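Local coordinates for protein type II restriction enzyme AgeI (Thalassobius gelatinovorus, PDB 5DWA) that recognises the double-stranded DNA sequence 5'-ACCGGT-3' and cleaves it after the leading A, as a type II restriction endonuclease of the PD-(D/E)XK class, at residues 95-100 / 115-120; 163-168 / 193-198; 111-116 / 143-148. One frame throughout, in Å; residues are numbered along the deposited sequence. Where two conformers were deposited one is given.

Interaction 1: residues 95-100 / 115-120; sequences AFEVAL and LTALFK. With nucleotides of chain D.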
ATOM      1  N   ALA A  95       2.441 -15.587   4.497  1.00 12.82           N
ATOM      2  CA  ALA A  95       1.840 -16.916   4.517  1.00 11.23           C
ATOM      3  C   ALA A  95       1.567 -17.431   3.106  1.00 11.56           C
ATOM      4  O   ALA A  95       1.691 -18.623   2.854  1.00 12.24           O
ATOM      5  CB  ALA A  95       0.556 -16.912   5.331  1.00 11.79           C
ATOM      6  N   PHE A  96       1.187 -16.553   2.180  1.00 11.84           N
ATOM      7  CA  PHE A  96       0.927 -17.015   0.820  1.00 11.76           C
ATOM      8  C   PHE A  96       2.241 -17.461   0.148  1.00 11.65           C
ATOM      9  O   PHE A  96       2.271 -18.457  -0.583  1.00 12.06           O
ATOM     10  CB  PHE A  96       0.211 -15.921   0.018  1.00 12.45           C
ATOM     11  CG  PHE A  96      -0.135 -16.324  -1.388  1.00 12.09           C
ATOM     12  CD1 PHE A  96      -0.698 -17.556  -1.667  1.00 13.19           C
ATOM     13  CD2 PHE A  96       0.094 -15.446  -2.433  1.00 12.84           C
ATOM     14  CE1 PHE A  96      -1.020 -17.908  -2.973  1.00 13.32           C
ATOM     15  CE2 PHE A  96      -0.217 -15.788  -3.742  1.00 12.85           C
ATOM     16  CZ  PHE A  96      -0.774 -17.021  -4.014  1.00 13.72           C
ATOM     17  N   GLU A  97       3.327 -16.737   0.407  1.00 11.28           N
ATOM     18  CA  GLU A  97       4.656 -17.189  -0.029  1.00 11.89           C
ATOM     19  C   GLU A  97       4.976 -18.587   0.515  1.00 12.63           C
ATOM     20  O   GLU A  97       5.420 -19.463  -0.233  1.00 12.77           O
ATOM     21  CB  GLU A  97       5.736 -16.221   0.422  1.00 12.41           C
ATOM     22  CG  GLU A  97       5.532 -14.798  -0.078  1.00 14.57           C
ATOM     23  CD  GLU A  97       6.604 -13.889   0.474  1.00 18.88           C
ATOM     24  OE1 GLU A  97       7.768 -14.035   0.058  1.00 20.00           O
ATOM     25  OE2 GLU A  97       6.297 -13.060   1.351  1.00 22.25           O
ATOM     26  N   VAL A  98       4.773 -18.783   1.818  1.00 12.45           N
ATOM     27  CA  VAL A  98       4.986 -20.096   2.439  1.00 12.27           C
ATOM     28  C   VAL A  98       4.184 -21.172   1.721  1.00 12.58           C
ATOM     29  O   VAL A  98       4.699 -22.240   1.411  1.00 13.75           O
ATOM     30  CB  VAL A  98       4.599 -20.091   3.936  1.00 13.02           C
ATOM     31  CG1 VAL A  98       4.541 -21.524   4.493  1.00 13.86           C
ATOM     32  CG2 VAL A  98       5.582 -19.262   4.733  1.00 13.66           C
ATOM     33  N   ALA A  99       2.918 -20.884   1.455  1.00 12.05           N
ATOM     34  CA  ALA A  99       2.035 -21.850   0.817  1.00 12.82           C
ATOM     35  C   ALA A  99       2.468 -22.169  -0.619  1.00 12.20           C
ATOM     36  O   ALA A  99       2.419 -23.327  -1.029  1.00 12.42           O
ATOM     37  CB  ALA A  99       0.599 -21.341   0.838  1.00 13.35           C
ATOM     38  N   LEU A 100       2.890 -21.159  -1.382  1.00 12.03           N
ATOM     39  CA  LEU A 100       3.352 -21.389  -2.751  1.00 13.18           C
ATOM     40  C   LEU A 100       4.548 -22.341  -2.778  1.00 12.56           C
ATOM     41  O   LEU A 100       4.598 -23.271  -3.587  1.00 12.98           O
ATOM     42  CB  LEU A 100       3.730 -20.073  -3.435  1.00 14.15           C
ATOM     43  CG  LEU A 100       2.565 -19.220  -3.912  1.00 13.91           C
ATOM     44  CD1 LEU A 100       3.100 -17.853  -4.339  1.00 15.36           C
ATOM     45  CD2 LEU A 100       1.845 -19.905  -5.063  1.00 13.87           C
ATOM     46  N   LEU A 115      11.591 -23.249  -5.774  1.00 12.73           N
ATOM     47  CA  LEU A 115      11.173 -21.951  -5.260  1.00 12.60           C
ATOM     48  C   LEU A 115      11.735 -21.698  -3.863  1.00 13.17           C
ATOM     49  O   LEU A 115      11.823 -22.607  -3.042  1.00 14.25           O
ATOM     50  CB  LEU A 115       9.646 -21.876  -5.200  1.00 11.79           C
ATOM     51  CG  LEU A 115       8.861 -22.215  -6.471  1.00 12.63           C
ATOM     52  CD1 LEU A 115       7.376 -22.064  -6.215  1.00 13.53           C
ATOM     53  CD2 LEU A 115       9.287 -21.355  -7.663  1.00 13.45           C
ATOM     54  N   THR A 116      12.052 -20.443  -3.580  1.00 12.58           N
ATOM     55  CA  THR A 116      12.524 -20.046  -2.268  1.00 12.75           C
ATOM     56  C   THR A 116      11.918 -18.696  -1.891  1.00 13.29           C
ATOM     57  O   THR A 116      12.104 -17.714  -2.611  1.00 13.08           O
ATOM     58  CB  THR A 116      14.053 -19.939  -2.229  1.00 15.74           C
ATOM     59  OG1 THR A 116      14.634 -21.185  -2.639  1.00 18.20           O
ATOM     60  CG2 THR A 116      14.524 -19.595  -0.825  1.00 16.41           C
ATOM     61  N   ALA A 117      11.189 -18.645  -0.780  1.00 12.66           N
ATOM     62  CA  ALA A 117      10.616 -17.377  -0.303  1.00 12.99           C
ATOM     63  C   ALA A 117      11.733 -16.471   0.195  1.00 13.46           C
ATOM     64  O   ALA A 117      12.623 -16.916   0.925  1.00 14.68           O
ATOM     65  CB  ALA A 117       9.585 -17.621   0.794  1.00 13.42           C
ATOM     66  N   LEU A 118      11.704 -15.208  -0.222  1.00 12.12           N
ATOM     67  CA  LEU A 118      12.797 -14.299   0.114  1.00 13.58           C
ATOM     68  C   LEU A 118      12.464 -13.548   1.400  1.00 16.01           C
ATOM     69  O   LEU A 118      12.119 -12.367   1.395  1.00 17.32           O
ATOM     70  CB  LEU A 118      13.084 -13.341  -1.046  1.00 14.12           C
ATOM     71  CG  LEU A 118      13.514 -14.040  -2.339  1.00 14.39           C
ATOM     72  CD1 LEU A 118      13.749 -13.036  -3.454  1.00 14.54           C
ATOM     73  CD2 LEU A 118      14.770 -14.866  -2.084  1.00 14.46           C
ATOM     74  N   PHE A 119      12.563 -14.260   2.515  1.00 17.25           N
ATOM     75  CA  PHE A 119      12.266 -13.670   3.810  1.00 19.29           C
ATOM     76  C   PHE A 119      13.485 -12.922   4.325  1.00 21.98           C
ATOM     77  O   PHE A 119      14.503 -12.843   3.641  1.00 21.06           O
ATOM     78  CB  PHE A 119      11.815 -14.754   4.787  1.00 18.77           C
ATOM     79  CG  PHE A 119      10.471 -15.324   4.454  1.00 19.60           C
ATOM     80  CD1 PHE A 119       9.468 -14.506   3.948  1.00 19.92           C
ATOM     81  CD2 PHE A 119      10.197 -16.668   4.644  1.00 19.53           C
ATOM     82  CE1 PHE A 119       8.223 -15.019   3.635  1.00 20.74           C
ATOM     83  CE2 PHE A 119       8.947 -17.188   4.333  1.00 20.72           C
ATOM     84  CZ  PHE A 119       7.962 -16.365   3.833  1.00 21.35           C
ATOM     85  N   LYS A 120      13.379 -12.374   5.529  1.00 26.15           N
ATOM     86  CA  LYS A 120      14.401 -11.465   6.036  1.00 29.39           C
ATOM     87  C   LYS A 120      15.814 -12.044   5.967  1.00 28.17           C
ATOM     88  O   LYS A 120      16.077 -13.139   6.468  1.00 29.01           O
ATOM     89  CB  LYS A 120      14.072 -11.076   7.470  1.00 32.84           C
ATOM     90  CG  LYS A 120      14.374  -9.634   7.777  1.00 36.56           C
ATOM     91  CD  LYS A 120      13.301  -9.068   8.667  1.00 38.85           C
ATOM     92  CE  LYS A 120      13.570  -7.621   8.972  1.00 40.06           C
ATOM     93  NZ  LYS A 120      12.299  -6.911   9.251  1.00 40.91           N
TER
ATOM     94  P    DG D  11       6.525 -13.323  13.651  1.00 15.70           P
ATOM     95  OP1  DG D  11       5.199 -13.658  13.080  1.00 16.24           O
ATOM     96  OP2  DG D  11       6.926 -13.955  14.944  1.00 17.92           O
ATOM     97  O5'  DG D  11       7.659 -13.658  12.601  1.00 16.52           O
ATOM     98  C5'  DG D  11       7.551 -13.235  11.255  1.00 17.46           C
ATOM     99  C4'  DG D  11       8.873 -12.678  10.772  1.00 20.07           C
ATOM    100  O4'  DG D  11       9.053 -11.342  11.312  1.00 19.87           O
ATOM    101  C3'  DG D  11      10.106 -13.473  11.203  1.00 22.36           C
ATOM    102  O3'  DG D  11      11.084 -13.448  10.167  1.00 26.17           O
ATOM    103  C2'  DG D  11      10.584 -12.714  12.441  1.00 20.73           C
ATOM    104  C1'  DG D  11      10.263 -11.281  12.054  1.00 20.08           C
ATOM    105  N9   DG D  11      10.042 -10.393  13.192  1.00 21.30           N
ATOM    106  C8   DG D  11       9.578 -10.735  14.441  1.00 22.69           C
ATOM    107  N7   DG D  11       9.460  -9.713  15.247  1.00 22.64           N
ATOM    108  C5   DG D  11       9.864  -8.628  14.480  1.00 23.06           C
ATOM    109  C6   DG D  11       9.949  -7.249  14.808  1.00 24.37           C
ATOM    110  O6   DG D  11       9.675  -6.694  15.880  1.00 26.42           O
ATOM    111  N1   DG D  11      10.403  -6.494  13.739  1.00 23.90           N
ATOM    112  C2   DG D  11      10.734  -6.994  12.508  1.00 23.15           C
ATOM    113  N2   DG D  11      11.160  -6.108  11.612  1.00 23.16           N
ATOM    114  N3   DG D  11      10.662  -8.278  12.181  1.00 22.27           N
ATOM    115  C4   DG D  11      10.221  -9.033  13.213  1.00 22.01           C
TER
HETATM  116  O   HOH W   1       9.358 -12.081   1.033  1.00 22.57           O
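In the PD-(D/E)XK nuclease, next to Lys-120, which approaches the bound DNA, Glu-97 of helix 84-109 and Phe-119, just past edge strand 113-117, reach toward each other tip to tip. An extended chain (chi2 177°) carries CD of Glu-97 toward the ring. Glu-97 OE2 lies 3.6 Å from Phe-119 CE1, at the ring edge, with carboxylate and ring planes 61° apart. One helix residue on, Val-98 CG2 meets the same rim at Phe-119 CZ, 3.9 Å away. Ala-117 CB sits over one ring face, offset toward the rim, and also approaches Glu-97 CB. Leu-118 is the centre of an inverse gamma turn that takes the chain off the strand; a water bonded to Leu-118 O at 2.8 Å also holds Glu-97 OE1 at 2.7 Å. An alanine in place of Phe-119 would probably leave Val-98 CG2 and the Glu-97 carboxylate without this neighbour, and Arg-44 without its cation-pi partner. Beyond the turn, Lys-120 NZ closely approaches N2, on the minor-groove edge of guanine DG11 of chain D. Helix 84-109 lies between helix 43-57, whose Asp-45 and Gln-49 meet Val-98, and the sheet, where Val-143 touches Glu-97.

Interaction 2: residues 163-168 / 193-198; sequences GGIHAK and VLSTLD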
ATOM      1  N   GLY A 163      14.370 -16.478 -12.325  1.00 14.33           N
ATOM      2  CA  GLY A 163      13.325 -15.480 -12.219  1.00 15.21           C
ATOM      3  C   GLY A 163      12.743 -15.366 -10.829  1.00 13.18           C
ATOM      4  O   GLY A 163      13.339 -15.806  -9.851  1.00 12.04           O
ATOM      5  N   GLY A 164      11.571 -14.749 -10.740  1.00 12.11           N
ATOM      6  CA  GLY A 164      10.950 -14.577  -9.448  1.00 12.14           C
ATOM      7  C   GLY A 164       9.460 -14.448  -9.559  1.00 11.74           C
ATOM      8  O   GLY A 164       8.898 -14.239 -10.638  1.00 13.04           O
ATOM      9  N   ILE A 165       8.805 -14.626  -8.414  0.73 10.64           N
ATOM     10  CA  ILE A 165       7.351 -14.521  -8.278  0.73 10.52           C
ATOM     11  C   ILE A 165       6.968 -13.295  -7.445  0.73 12.04           C
ATOM     12  O   ILE A 165       7.527 -13.082  -6.368  0.73 12.53           O
ATOM     13  CB  ILE A 165       6.756 -15.784  -7.619  0.73 10.05           C
ATOM     14  CG1 ILE A 165       7.159 -17.038  -8.405  0.73 11.13           C
ATOM     15  CG2 ILE A 165       5.240 -15.672  -7.519  0.73 11.79           C
ATOM     16  CD1 ILE A 165       6.649 -18.323  -7.785  0.73 12.06           C
ATOM     17  N   HIS A 166       6.045 -12.482  -7.970  1.00 12.06           N
ATOM     18  CA  HIS A 166       5.366 -11.448  -7.218  1.00 11.62           C
ATOM     19  C   HIS A 166       4.109 -12.080  -6.676  1.00 12.64           C
ATOM     20  O   HIS A 166       3.188 -12.368  -7.443  1.00 13.77           O
ATOM     21  CB  HIS A 166       5.061 -10.271  -8.133  1.00 12.92           C
ATOM     22  CG  HIS A 166       6.271  -9.783  -8.850  1.00 12.95           C
ATOM     23  ND1 HIS A 166       7.061  -8.768  -8.358  1.00 14.97           N
ATOM     24  CD2 HIS A 166       6.871 -10.214  -9.988  1.00 13.24           C
ATOM     25  CE1 HIS A 166       8.084  -8.580  -9.173  1.00 13.87           C
ATOM     26  NE2 HIS A 166       7.999  -9.454 -10.162  1.00 12.53           N
ATOM     27  N   ALA A 167       4.095 -12.339  -5.370  1.00 13.51           N
ATOM     28  CA  ALA A 167       3.012 -13.074  -4.737  1.00 14.15           C
ATOM     29  C   ALA A 167       2.115 -12.089  -4.016  1.00 16.35           C
ATOM     30  O   ALA A 167       2.587 -11.309  -3.192  1.00 19.13           O
ATOM     31  CB  ALA A 167       3.557 -14.113  -3.766  1.00 14.10           C
ATOM     32  N   LYS A 168       0.835 -12.083  -4.363  1.00 15.95           N
ATOM     33  CA  LYS A 168      -0.095 -11.155  -3.733  1.00 15.51           C
ATOM     34  C   LYS A 168      -1.392 -11.867  -3.443  1.00 14.65           C
ATOM     35  O   LYS A 168      -1.996 -12.441  -4.340  1.00 15.34           O
ATOM     36  CB  LYS A 168      -0.384  -9.938  -4.622  1.00 17.08           C
ATOM     37  CG  LYS A 168       0.827  -9.344  -5.310  1.00 17.92           C
ATOM     38  CD  LYS A 168       0.539  -7.946  -5.802  1.00 20.01           C
ATOM     39  CE  LYS A 168       0.626  -6.932  -4.669  1.00 19.96           C
ATOM     40  NZ  LYS A 168       2.028  -6.750  -4.189  1.00 20.56           N
ATOM     41  N   VAL A 193       6.775 -13.629 -12.606  1.00 11.40           N
ATOM     42  CA  VAL A 193       5.420 -14.161 -12.562  1.00 11.91           C
ATOM     43  C   VAL A 193       4.610 -13.458 -11.486  1.00 12.26           C
ATOM     44  O   VAL A 193       5.110 -13.216 -10.391  1.00 13.78           O
ATOM     45  CB  VAL A 193       5.453 -15.679 -12.303  1.00 14.62           C
ATOM     46  CG1 VAL A 193       4.054 -16.257 -12.200  1.00 15.92           C
ATOM     47  CG2 VAL A 193       6.240 -16.386 -13.421  1.00 16.47           C
ATOM     48  N   LEU A 194       3.370 -13.099 -11.819  1.00 12.50           N
ATOM     49  CA  LEU A 194       2.408 -12.635 -10.827  1.00 12.70           C
ATOM     50  C   LEU A 194       1.546 -13.815 -10.388  1.00 12.99           C
ATOM     51  O   LEU A 194       0.788 -14.357 -11.187  1.00 15.27           O
ATOM     52  CB  LEU A 194       1.533 -11.518 -11.413  1.00 13.09           C
ATOM     53  CG  LEU A 194       0.494 -10.918 -10.465  1.00 14.46           C
ATOM     54  CD1 LEU A 194       1.180 -10.239  -9.292  1.00 16.94           C
ATOM     55  CD2 LEU A 194      -0.404  -9.933 -11.215  1.00 14.81           C
ATOM     56  N   SER A 195       1.679 -14.207  -9.125  0.78 11.84           N
ATOM     57  CA  SER A 195       0.856 -15.266  -8.559  0.78 12.29           C
ATOM     58  C   SER A 195      -0.066 -14.634  -7.542  0.78 12.79           C
ATOM     59  O   SER A 195       0.390 -13.884  -6.680  0.78 14.35           O
ATOM     60  CB  SER A 195       1.717 -16.352  -7.909  0.78 12.75           C
ATOM     61  OG  SER A 195       2.586 -16.929  -8.869  0.78 13.39           O
ATOM     62  N   THR A 196      -1.362 -14.902  -7.644  1.00 12.69           N
ATOM     63  CA  THR A 196      -2.288 -14.209  -6.789  1.00 12.17           C
ATOM     64  C   THR A 196      -3.475 -15.064  -6.414  1.00 13.23           C
ATOM     65  O   THR A 196      -3.872 -15.951  -7.159  1.00 13.13           O
ATOM     66  CB  THR A 196      -2.762 -12.897  -7.470  1.00 13.75           C
ATOM     67  OG1 THR A 196      -3.552 -12.137  -6.547  1.00 14.35           O
ATOM     68  CG2 THR A 196      -3.548 -13.176  -8.774  1.00 14.47           C
ATOM     69  N   LEU A 197      -4.023 -14.799  -5.236  1.00 13.50           N
ATOM     70  CA  LEU A 197      -5.304 -15.378  -4.864  1.00 14.21           C
ATOM     71  C   LEU A 197      -6.447 -14.504  -5.375  1.00 13.27           C
ATOM     72  O   LEU A 197      -7.616 -14.905  -5.290  1.00 14.48           O
ATOM     73  CB  LEU A 197      -5.402 -15.548  -3.347  1.00 14.58           C
ATOM     74  CG  LEU A 197      -4.383 -16.524  -2.765  1.00 15.05           C
ATOM     75  CD1 LEU A 197      -4.587 -16.634  -1.277  1.00 16.82           C
ATOM     76  CD2 LEU A 197      -4.514 -17.878  -3.435  1.00 16.38           C
ATOM     77  N   ASP A 198      -6.104 -13.321  -5.889  1.00 13.73           N
ATOM     78  CA  ASP A 198      -7.076 -12.363  -6.438  1.00 14.24           C
ATOM     79  C   ASP A 198      -8.270 -12.222  -5.495  1.00 13.41           C
ATOM     80  O   ASP A 198      -9.423 -12.368  -5.906  1.00 13.67           O
ATOM     81  CB  ASP A 198      -7.535 -12.794  -7.839  1.00 14.16           C
ATOM     82  CG  ASP A 198      -8.341 -11.706  -8.569  1.00 15.68           C
ATOM     83  OD1 ASP A 198      -8.242 -10.516  -8.197  1.00 16.80           O
ATOM     84  OD2 ASP A 198      -9.059 -12.047  -9.532  1.00 17.35           O
TER
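Thr-196 OG1 donates to Lys-168 O at 2.7 Å, and the same carbonyl accepts a longer bond, 3.2 Å, from Leu-197 N, so two donors grip it where strand 191-196 ends. The two strands are neighbouring parallel members of the central sheet and the outer arms of a beta-alpha-beta unit whose connecting helix is 178-187. Four backbone bonds make the ladder between them: Gly-164 O and His-166 O accept from Val-193 N and Ser-195 N, while His-166 N and Lys-168 N donate to Val-193 O and Ser-195 O. The shortest, His-166 N to Val-193 O, measures 2.7 Å, and the strand directions differ by 30°. Thr-196 OG1 also accepts from Asp-198 N at 2.9 Å, an ST turn just after the strand.

On the face of His-166 and Lys-168, both polar ends lead to Asp-178 at the start of the crossover helix: His-166 ND1 bonds to OD1, and Lys-168 NZ forms a salt bridge with OD2. The lysine chain folds at CE (chi3 79°) and again at NZ (chi4 69°). Asp-178 thereby couples the first strand to its own helix. On the opposite face Ala-167 packs against Phe-96 and Leu-100 of helix 84-109. Apolar contact between the strands is modest: Leu-194 CD1 lies 4.1 Å from Lys-168 CG, with the side chains crossing obliquely. At the His-166 ring edge, CD2 stands 3.5 Å from Val-193 O.

Interaction 3: residues 111-116 / 143-148; sequences HGIRLT and VMIEKQ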
ATOM      1  N   HIS A 111      11.654 -31.690 -11.884  1.00 22.40           N
ATOM      2  CA  HIS A 111      12.167 -31.046 -13.088  1.00 22.61           C
ATOM      3  C   HIS A 111      13.370 -30.146 -12.799  1.00 21.70           C
ATOM      4  O   HIS A 111      13.745 -29.311 -13.624  1.00 22.60           O
ATOM      5  CB  HIS A 111      11.053 -30.234 -13.757  1.00 25.11           C
ATOM      6  CG  HIS A 111       9.822 -31.035 -14.037  1.00 28.43           C
ATOM      7  ND1 HIS A 111       9.672 -31.787 -15.182  1.00 30.33           N
ATOM      8  CD2 HIS A 111       8.690 -31.213 -13.317  1.00 30.06           C
ATOM      9  CE1 HIS A 111       8.497 -32.390 -15.158  1.00 31.51           C
ATOM     10  NE2 HIS A 111       7.881 -32.058 -14.037  1.00 31.96           N
ATOM     11  N   GLY A 112      13.948 -30.307 -11.613  1.00 19.42           N
ATOM     12  CA  GLY A 112      15.098 -29.520 -11.198  1.00 19.66           C
ATOM     13  C   GLY A 112      14.807 -28.051 -10.944  1.00 18.22           C
ATOM     14  O   GLY A 112      15.707 -27.209 -10.997  1.00 19.48           O
ATOM     15  N   ILE A 113      13.549 -27.739 -10.659  1.00 16.95           N
ATOM     16  CA  ILE A 113      13.133 -26.366 -10.409  1.00 15.53           C
ATOM     17  C   ILE A 113      12.797 -26.214  -8.936  1.00 14.20           C
ATOM     18  O   ILE A 113      12.244 -27.128  -8.321  1.00 14.62           O
ATOM     19  CB  ILE A 113      11.935 -25.976 -11.294  1.00 15.56           C
ATOM     20  CG1 ILE A 113      12.307 -26.109 -12.769  1.00 16.79           C
ATOM     21  CG2 ILE A 113      11.461 -24.545 -11.003  1.00 14.70           C
ATOM     22  CD1 ILE A 113      11.111 -26.221 -13.684  1.00 18.05           C
ATOM     23  N   ARG A 114      13.147 -25.064  -8.364  1.00 14.13           N
ATOM     24  CA  ARG A 114      12.978 -24.840  -6.940  1.00 15.12           C
ATOM     25  C   ARG A 114      12.597 -23.406  -6.630  1.00 13.46           C
ATOM     26  O   ARG A 114      13.193 -22.475  -7.172  1.00 14.19           O
ATOM     27  CB  ARG A 114      14.262 -25.206  -6.189  1.00 17.47           C
ATOM     28  CG  ARG A 114      14.135 -25.124  -4.668  1.00 19.26           C
ATOM     29  CD  ARG A 114      15.450 -25.487  -3.987  1.00 20.88           C
ATOM     30  NE  ARG A 114      16.516 -24.545  -4.309  1.00 23.26           N
ATOM     31  CZ  ARG A 114      17.806 -24.775  -4.080  1.00 24.80           C
ATOM     32  NH1 ARG A 114      18.185 -25.921  -3.528  1.00 26.05           N
ATOM     33  NH2 ARG A 114      18.714 -23.860  -4.394  1.00 25.13           N
ATOM     34  N   LEU A 115      11.591 -23.249  -5.774  1.00 12.73           N
ATOM     35  CA  LEU A 115      11.173 -21.951  -5.260  1.00 12.60           C
ATOM     36  C   LEU A 115      11.735 -21.698  -3.863  1.00 13.17           C
ATOM     37  O   LEU A 115      11.823 -22.607  -3.042  1.00 14.25           O
ATOM     38  CB  LEU A 115       9.646 -21.876  -5.200  1.00 11.79           C
ATOM     39  CG  LEU A 115       8.861 -22.215  -6.471  1.00 12.63           C
ATOM     40  CD1 LEU A 115       7.376 -22.064  -6.215  1.00 13.53           C
ATOM     41  CD2 LEU A 115       9.287 -21.355  -7.663  1.00 13.45           C
ATOM     42  N   THR A 116      12.052 -20.443  -3.580  1.00 12.58           N
ATOM     43  CA  THR A 116      12.524 -20.046  -2.268  1.00 12.75           C
ATOM     44  C   THR A 116      11.918 -18.696  -1.891  1.00 13.29           C
ATOM     45  O   THR A 116      12.104 -17.714  -2.611  1.00 13.08           O
ATOM     46  CB  THR A 116      14.053 -19.939  -2.229  1.00 15.74           C
ATOM     47  OG1 THR A 116      14.634 -21.185  -2.639  1.00 18.20           O
ATOM     48  CG2 THR A 116      14.524 -19.595  -0.825  1.00 16.41           C
ATOM     49  N   VAL A 143       9.411 -14.396  -4.178  1.00 11.14           N
ATOM     50  CA  VAL A 143       9.888 -15.771  -4.161  1.00 11.44           C
ATOM     51  C   VAL A 143      10.820 -15.957  -5.358  1.00 11.11           C
ATOM     52  O   VAL A 143      10.479 -15.588  -6.480  1.00 13.55           O
ATOM     53  CB  VAL A 143       8.714 -16.776  -4.215  1.00 13.91           C
ATOM     54  CG1 VAL A 143       9.219 -18.205  -4.208  1.00 13.33           C
ATOM     55  CG2 VAL A 143       7.694 -16.528  -3.086  1.00 14.26           C
ATOM     56  N   MET A 144      12.009 -16.500  -5.143  1.00 11.93           N
ATOM     57  CA  MET A 144      12.891 -16.675  -6.288  1.00 12.89           C
ATOM     58  C   MET A 144      12.674 -18.049  -6.914  1.00 13.15           C
ATOM     59  O   MET A 144      12.225 -18.985  -6.246  1.00 13.41           O
ATOM     60  CB  MET A 144      14.359 -16.440  -5.898  1.00 16.98           C
ATOM     61  CG  MET A 144      15.092 -17.584  -5.259  1.00 21.65           C
ATOM     62  SD  MET A 144      16.874 -17.232  -5.162  1.00 23.13           S
ATOM     63  CE  MET A 144      17.249 -18.170  -3.693  1.00 23.98           C
ATOM     64  N   ILE A 145      12.926 -18.129  -8.218  1.00 12.54           N
ATOM     65  CA  ILE A 145      12.823 -19.374  -8.966  1.00 13.06           C
ATOM     66  C   ILE A 145      14.218 -19.743  -9.427  1.00 13.39           C
ATOM     67  O   ILE A 145      14.922 -18.892  -9.984  1.00 12.97           O
ATOM     68  CB  ILE A 145      11.892 -19.260 -10.188  1.00 11.99           C
ATOM     69  CG1 ILE A 145      10.570 -18.572  -9.825  1.00 12.38           C
ATOM     70  CG2 ILE A 145      11.653 -20.641 -10.807  1.00 12.09           C
ATOM     71  CD1 ILE A 145       9.762 -18.158 -11.052  1.00 13.20           C
ATOM     72  N   GLU A 146      14.603 -20.995  -9.182  1.00 13.22           N
ATOM     73  CA  GLU A 146      15.917 -21.503  -9.572  1.00 14.47           C
ATOM     74  C   GLU A 146      15.785 -22.785 -10.371  1.00 15.52           C
ATOM     75  O   GLU A 146      14.814 -23.526 -10.220  1.00 16.06           O
ATOM     76  CB  GLU A 146      16.786 -21.754  -8.344  1.00 15.32           C
ATOM     77  CG  GLU A 146      17.192 -20.507  -7.585  1.00 16.50           C
ATOM     78  CD  GLU A 146      17.950 -20.838  -6.318  1.00 17.24           C
ATOM     79  OE1 GLU A 146      17.393 -21.553  -5.458  1.00 17.95           O
ATOM     80  OE2 GLU A 146      19.112 -20.401  -6.187  1.00 19.60           O
ATOM     81  N   LYS A 147      16.789 -23.052 -11.200  1.00 16.30           N
ATOM     82  CA  LYS A 147      16.820 -24.248 -12.027  1.00 18.35           C
ATOM     83  C   LYS A 147      18.181 -24.906 -11.885  1.00 19.94           C
ATOM     84  O   LYS A 147      19.204 -24.250 -12.049  1.00 20.04           O
ATOM     85  CB  LYS A 147      16.541 -23.895 -13.487  1.00 19.91           C
ATOM     86  CG  LYS A 147      16.857 -24.996 -14.490  1.00 22.33           C
ATOM     87  CD  LYS A 147      15.734 -26.008 -14.588  1.00 24.75           C
ATOM     88  CE  LYS A 147      15.985 -26.999 -15.715  1.00 27.34           C
ATOM     89  NZ  LYS A 147      14.781 -27.834 -15.981  1.00 29.16           N
ATOM     90  N   GLN A 148      18.203 -26.193 -11.562  1.00 20.15           N
ATOM     91  CA  GLN A 148      19.479 -26.896 -11.443  1.00 21.32           C
ATOM     92  C   GLN A 148      20.120 -27.029 -12.819  1.00 23.10           C
ATOM     93  O   GLN A 148      19.490 -27.512 -13.761  1.00 23.89           O
ATOM     94  CB  GLN A 148      19.283 -28.261 -10.801  1.00 22.76           C
ATOM     95  CG  GLN A 148      20.587 -28.953 -10.447  1.00 25.58           C
ATOM     96  CD  GLN A 148      20.362 -30.170  -9.588  1.00 27.77           C
ATOM     97  OE1 GLN A 148      19.463 -30.967  -9.854  1.00 28.33           O
ATOM     98  NE2 GLN A 148      21.160 -30.310  -8.533  1.00 29.42           N
TER
HETATM   99  O   HOH W   2      14.806 -21.407  -5.316  1.00 22.38           O
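Strands 113-116 and 143-148 run antiparallel, their axes 154° apart, with Arg-114/Glu-146 and Thr-116/Met-144 as hydrogen-bonded pairs, Ile-113/Lys-147 and Leu-115/Ile-145 as non-hydrogen-bonded ones, and Gln-148 N bonded to Gly-112 O at the far end. On the face of Arg-114, the guanidinium lies beside Glu-146, the two chains pointing the same way. A bend at chi3 (64°) places NE within 3.3 Å of Glu-146 OE1, a weak bond, while NH2 makes the main salt-bridge contact with that oxygen at 2.9 Å. OE1 lies in the guanidinium plane, but NH2 comes to it from above the carboxylate plane, 41° out. A water donates to OE1 at 2.6 Å and to Arg-114 O, and accepts from Thr-116 OG1, linking both strands. The charges have further mates: Asp-155 and Glu-157 pair with Arg-114, and Arg-129 with Glu-146 OE2, a network likely to hold both groups in place. Met-144 lies beside Thr-116, pointing the same way, with its CE 3.9 Å from Thr-116 CB.

The other face is mostly apolar. Ile-113 CG2 meets Ile-145 CG2 at 3.9 Å, and Leu-115 CD2 meets Ile-145 CG1 at 3.8 Å, each pair side by side. Leu-115 CB also touches Val-143 CG1. Lys-147 crosses Ile-113 and donates from NZ to His-111 O at 3.0 Å, binding the turn that precedes the strand. There Gly-112, with positive phi, is the C-prime residue of the Schellman motif that ends helix 84-109. That helix covers Ile-113 and Leu-115 through Leu-108, helix 268-277 adds Val-274 and Leu-277 against Ile-113, and strand 159-168 continues the sheet beyond strand 143-148.

Following the chain, helix 84-109 carries the first of these segments, and interaction 1 closes the loop of 14 residues, mostly the rest of the helix, by bringing residues 115-120 back to it. Interaction 3 opens at 111-116, overlapping 115-120 at Leu-115 and Thr-116; it closes the excursion that includes helix 123-130. Interaction 2 follows in series and closes the crossover through helix 178-187. All three reach one sheet: strand 143-148 joins strand 159-168 through Ile-165 N to Val-143 O and Ile-145 N to Gly-163 O, probable hydrogen bonds. Helix 84-109 packs against it, with Phe-96 on Leu-197 of interaction 2, tying edge strand to sheet centre.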